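Local coordinates for putative TetR family transcriptional regulator (Streptomyces coelicolor A3, PDB 3BQY), which probably binds DNA through a helix-turn-helix motif and regulates transcription, as expected of a TetR-family repressor, at residues D93-F98 and H143-Q148. Numbering follows the deposited sequence.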
ATOM      1  N   ASP A  93      -1.874  13.207   1.185  1.00 23.94           N
ATOM      2  CA  ASP A  93      -0.946  12.186   1.686  1.00 24.45           C
ATOM      3  C   ASP A  93      -1.490  11.393   2.894  1.00 23.95           C
ATOM      4  O   ASP A  93      -0.718  10.845   3.670  1.00 24.34           O
ATOM      5  CB  ASP A  93       0.400  12.815   2.063  1.00 23.97           C
ATOM      6  CG  ASP A  93       1.091  13.460   0.882  1.00 27.35           C
ATOM      7  OD1 ASP A  93       1.004  12.888  -0.230  1.00 29.46           O
ATOM      8  OD2 ASP A  93       1.724  14.528   1.080  1.00 26.23           O
ATOM      9  N   GLY A  94      -2.807  11.314   3.037  1.00 23.86           N
ATOM     10  CA  GLY A  94      -3.400  10.637   4.195  1.00 23.24           C
ATOM     11  C   GLY A  94      -3.044   9.153   4.285  1.00 23.39           C
ATOM     12  O   GLY A  94      -2.791   8.630   5.373  1.00 22.97           O
ATOM     13  N   ALA A  95      -3.049   8.451   3.157  1.00 23.54           N
ATOM     14  CA  ALA A  95      -2.686   7.015   3.179  1.00 24.31           C
ATOM     15  C   ALA A  95      -1.234   6.787   3.650  1.00 23.90           C
ATOM     16  O   ALA A  95      -0.951   5.826   4.357  1.00 23.51           O
ATOM     17  CB  ALA A  95      -2.940   6.367   1.794  1.00 23.82           C
ATOM     18  N   ARG A  96      -0.318   7.663   3.246  1.00 24.30           N
ATOM     19  CA  ARG A  96       1.085   7.598   3.694  1.00 24.52           C
ATOM     20  C   ARG A  96       1.173   7.765   5.194  1.00 24.62           C
ATOM     21  O   ARG A  96       1.932   7.059   5.868  1.00 24.60           O
ATOM     22  CB  ARG A  96       1.936   8.682   3.012  1.00 24.24           C
ATOM     23  CG  ARG A  96       2.212   8.378   1.539  1.00 25.73           C
ATOM     24  CD  ARG A  96       3.015   9.487   0.832  1.00 25.77           C
ATOM     25  NE  ARG A  96       4.282   9.775   1.497  1.00 29.03           N
ATOM     26  CZ  ARG A  96       4.970  10.903   1.315  1.00 32.26           C
ATOM     27  NH1 ARG A  96       4.515  11.841   0.493  1.00 30.18           N
ATOM     28  NH2 ARG A  96       6.102  11.101   1.969  1.00 32.00           N
ATOM     29  N   VAL A  97       0.396   8.711   5.738  1.00 23.85           N
ATOM     30  CA  VAL A  97       0.401   8.922   7.180  1.00 23.68           C
ATOM     31  C   VAL A  97      -0.144   7.678   7.902  1.00 24.24           C
ATOM     32  O   VAL A  97       0.440   7.216   8.884  1.00 24.07           O
ATOM     33  CB  VAL A  97      -0.402  10.190   7.581  1.00 23.13           C
ATOM     34  CG1 VAL A  97      -0.462  10.355   9.110  1.00 22.72           C
ATOM     35  CG2 VAL A  97       0.203  11.478   6.915  1.00 22.98           C
ATOM     36  N   PHE A  98      -1.279   7.167   7.439  1.00 23.47           N
ATOM     37  CA  PHE A  98      -1.886   5.977   8.051  1.00 24.81           C
ATOM     38  C   PHE A  98      -0.979   4.739   7.927  1.00 26.14           C
ATOM     39  O   PHE A  98      -0.744   4.046   8.924  1.00 26.78           O
ATOM     40  CB  PHE A  98      -3.246   5.709   7.398  1.00 23.33           C
ATOM     41  CG  PHE A  98      -4.015   4.581   8.029  1.00 24.95           C
ATOM     42  CD1 PHE A  98      -4.631   4.754   9.262  1.00 25.64           C
ATOM     43  CD2 PHE A  98      -4.093   3.326   7.387  1.00 25.08           C
ATOM     44  CE1 PHE A  98      -5.347   3.704   9.872  1.00 27.18           C
ATOM     45  CE2 PHE A  98      -4.814   2.282   7.976  1.00 24.93           C
ATOM     46  CZ  PHE A  98      -5.426   2.468   9.223  1.00 24.67           C
ATOM     47  N   HIS A 143      -4.239   0.681  -2.512  1.00 22.00           N
ATOM     48  CA  HIS A 143      -4.999   1.402  -3.544  1.00 22.44           C
ATOM     49  C   HIS A 143      -4.978   2.921  -3.300  1.00 22.30           C
ATOM     50  O   HIS A 143      -4.762   3.727  -4.229  1.00 21.78           O
ATOM     51  CB  HIS A 143      -6.475   0.958  -3.562  1.00 22.25           C
ATOM     52  CG  HIS A 143      -7.346   1.922  -4.296  1.00 24.90           C
ATOM     53  ND1 HIS A 143      -7.582   1.826  -5.651  1.00 27.80           N
ATOM     54  CD2 HIS A 143      -7.962   3.061  -3.884  1.00 27.53           C
ATOM     55  CE1 HIS A 143      -8.339   2.843  -6.037  1.00 27.41           C
ATOM     56  NE2 HIS A 143      -8.573   3.613  -4.987  1.00 28.89           N
ATOM     57  N   THR A 144      -5.221   3.321  -2.053  1.00 21.96           N
ATOM     58  CA  THR A 144      -5.340   4.748  -1.724  1.00 22.59           C
ATOM     59  C   THR A 144      -3.966   5.444  -1.814  1.00 23.83           C
ATOM     60  O   THR A 144      -3.852   6.577  -2.303  1.00 23.51           O
ATOM     61  CB  THR A 144      -6.012   4.935  -0.338  1.00 22.77           C
ATOM     62  OG1 THR A 144      -7.238   4.171  -0.321  1.00 24.01           O
ATOM     63  CG2 THR A 144      -6.380   6.437  -0.125  1.00 22.72           C
ATOM     64  N   LEU A 145      -2.919   4.755  -1.379  1.00 24.02           N
ATOM     65  CA  LEU A 145      -1.552   5.267  -1.552  1.00 26.26           C
ATOM     66  C   LEU A 145      -1.256   5.586  -2.996  1.00 26.33           C
ATOM     67  O   LEU A 145      -0.723   6.663  -3.331  1.00 26.43           O
ATOM     68  CB  LEU A 145      -0.530   4.225  -1.088  1.00 25.52           C
ATOM     69  CG  LEU A 145      -0.200   4.104   0.382  1.00 31.04           C
ATOM     70  CD1 LEU A 145       0.568   2.822   0.562  1.00 31.49           C
ATOM     71  CD2 LEU A 145       0.660   5.303   0.813  1.00 31.19           C
ATOM     72  N   GLU A 146      -1.585   4.643  -3.871  1.00 26.69           N
ATOM     73  CA  GLU A 146      -1.317   4.832  -5.297  1.00 26.88           C
ATOM     74  C   GLU A 146      -2.234   5.861  -5.957  1.00 26.94           C
ATOM     75  O   GLU A 146      -1.796   6.621  -6.819  1.00 26.06           O
ATOM     76  CB  GLU A 146      -1.300   3.495  -6.035  1.00 27.38           C
ATOM     77  CG  GLU A 146      -0.257   2.490  -5.408  1.00 30.71           C
ATOM     78  CD  GLU A 146       1.248   2.884  -5.582  1.00 35.37           C
ATOM     79  OE1 GLU A 146       1.603   4.094  -5.657  1.00 38.90           O
ATOM     80  OE2 GLU A 146       2.087   1.951  -5.640  1.00 34.77           O
ATOM     81  N   GLU A 147      -3.491   5.927  -5.516  1.00 26.88           N
ATOM     82  CA  GLU A 147      -4.402   6.987  -5.978  1.00 27.63           C
ATOM     83  C   GLU A 147      -3.860   8.363  -5.591  1.00 27.89           C
ATOM     84  O   GLU A 147      -3.822   9.295  -6.427  1.00 28.26           O
ATOM     85  CB  GLU A 147      -5.815   6.796  -5.393  1.00 27.46           C
ATOM     86  CG  GLU A 147      -6.720   8.007  -5.673  1.00 29.95           C
ATOM     87  CD  GLU A 147      -8.189   7.779  -5.308  1.00 29.67           C
ATOM     88  OE1 GLU A 147      -8.568   6.668  -4.892  1.00 30.82           O
ATOM     89  OE2 GLU A 147      -8.962   8.739  -5.470  1.00 36.14           O
ATOM     90  N   GLN A 148      -3.415   8.507  -4.338  1.00 27.41           N
ATOM     91  CA  GLN A 148      -2.879   9.798  -3.888  1.00 28.20           C
ATOM     92  C   GLN A 148      -1.550  10.175  -4.555  1.00 29.11           C
ATOM     93  O   GLN A 148      -1.313  11.359  -4.856  1.00 30.25           O
ATOM     94  CB  GLN A 148      -2.813   9.885  -2.361  1.00 27.63           C
ATOM     95  CG  GLN A 148      -4.232   9.994  -1.791  1.00 26.73           C
ATOM     96  CD  GLN A 148      -4.278  10.056  -0.294  1.00 27.08           C
ATOM     97  OE1 GLN A 148      -3.604   9.283   0.389  1.00 27.37           O
ATOM     98  NE2 GLN A 148      -5.114  10.951   0.235  1.00 24.82           N
TER
HETATM   99  O   HOH W   1      -0.870   9.101   0.572  1.00 26.72           O
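With CG anti to its own carbonyl carbon (chi1 -71°) and the chain extended beyond it, Q148 reaches from helix 126-151 to the first turn of helix 94-99, where its amide meets A95. OE1 accepts the A95 N-H at 2.9 Å, in the carbonyl plane and on a lone pair, by a nearly straight bond (164°). A water, 2.7 Å from Q148 OE1, donates to that oxygen and accepts from R96 N. NE2 is hydrogen-bonded to L88 O, and these bonds together would hold the amide's rotation. An alanine in place of Q148 would probably leave the A95 N-H without its mate and set the water free to shift. Beside this bond, the A95 methyl points toward helix 126-151, 3.8 Å from L145 CG and 3.9 Å from T144 CG2. The axes of 94-98 and 143-148 come within 8.6 Å, in keeping with the small alanine between them. L145 crosses R96 at about a right angle, CD2 packing 3.5 Å from R96 CG; the R96 guanidinium forms a salt bridge with D21. L145 also packs on L145 of the second subunit, beside the dimer interface. A glutamine serving first-turn N-H groups, directly and through water, thus joins two helices of the all-helical TetR C-terminal domain.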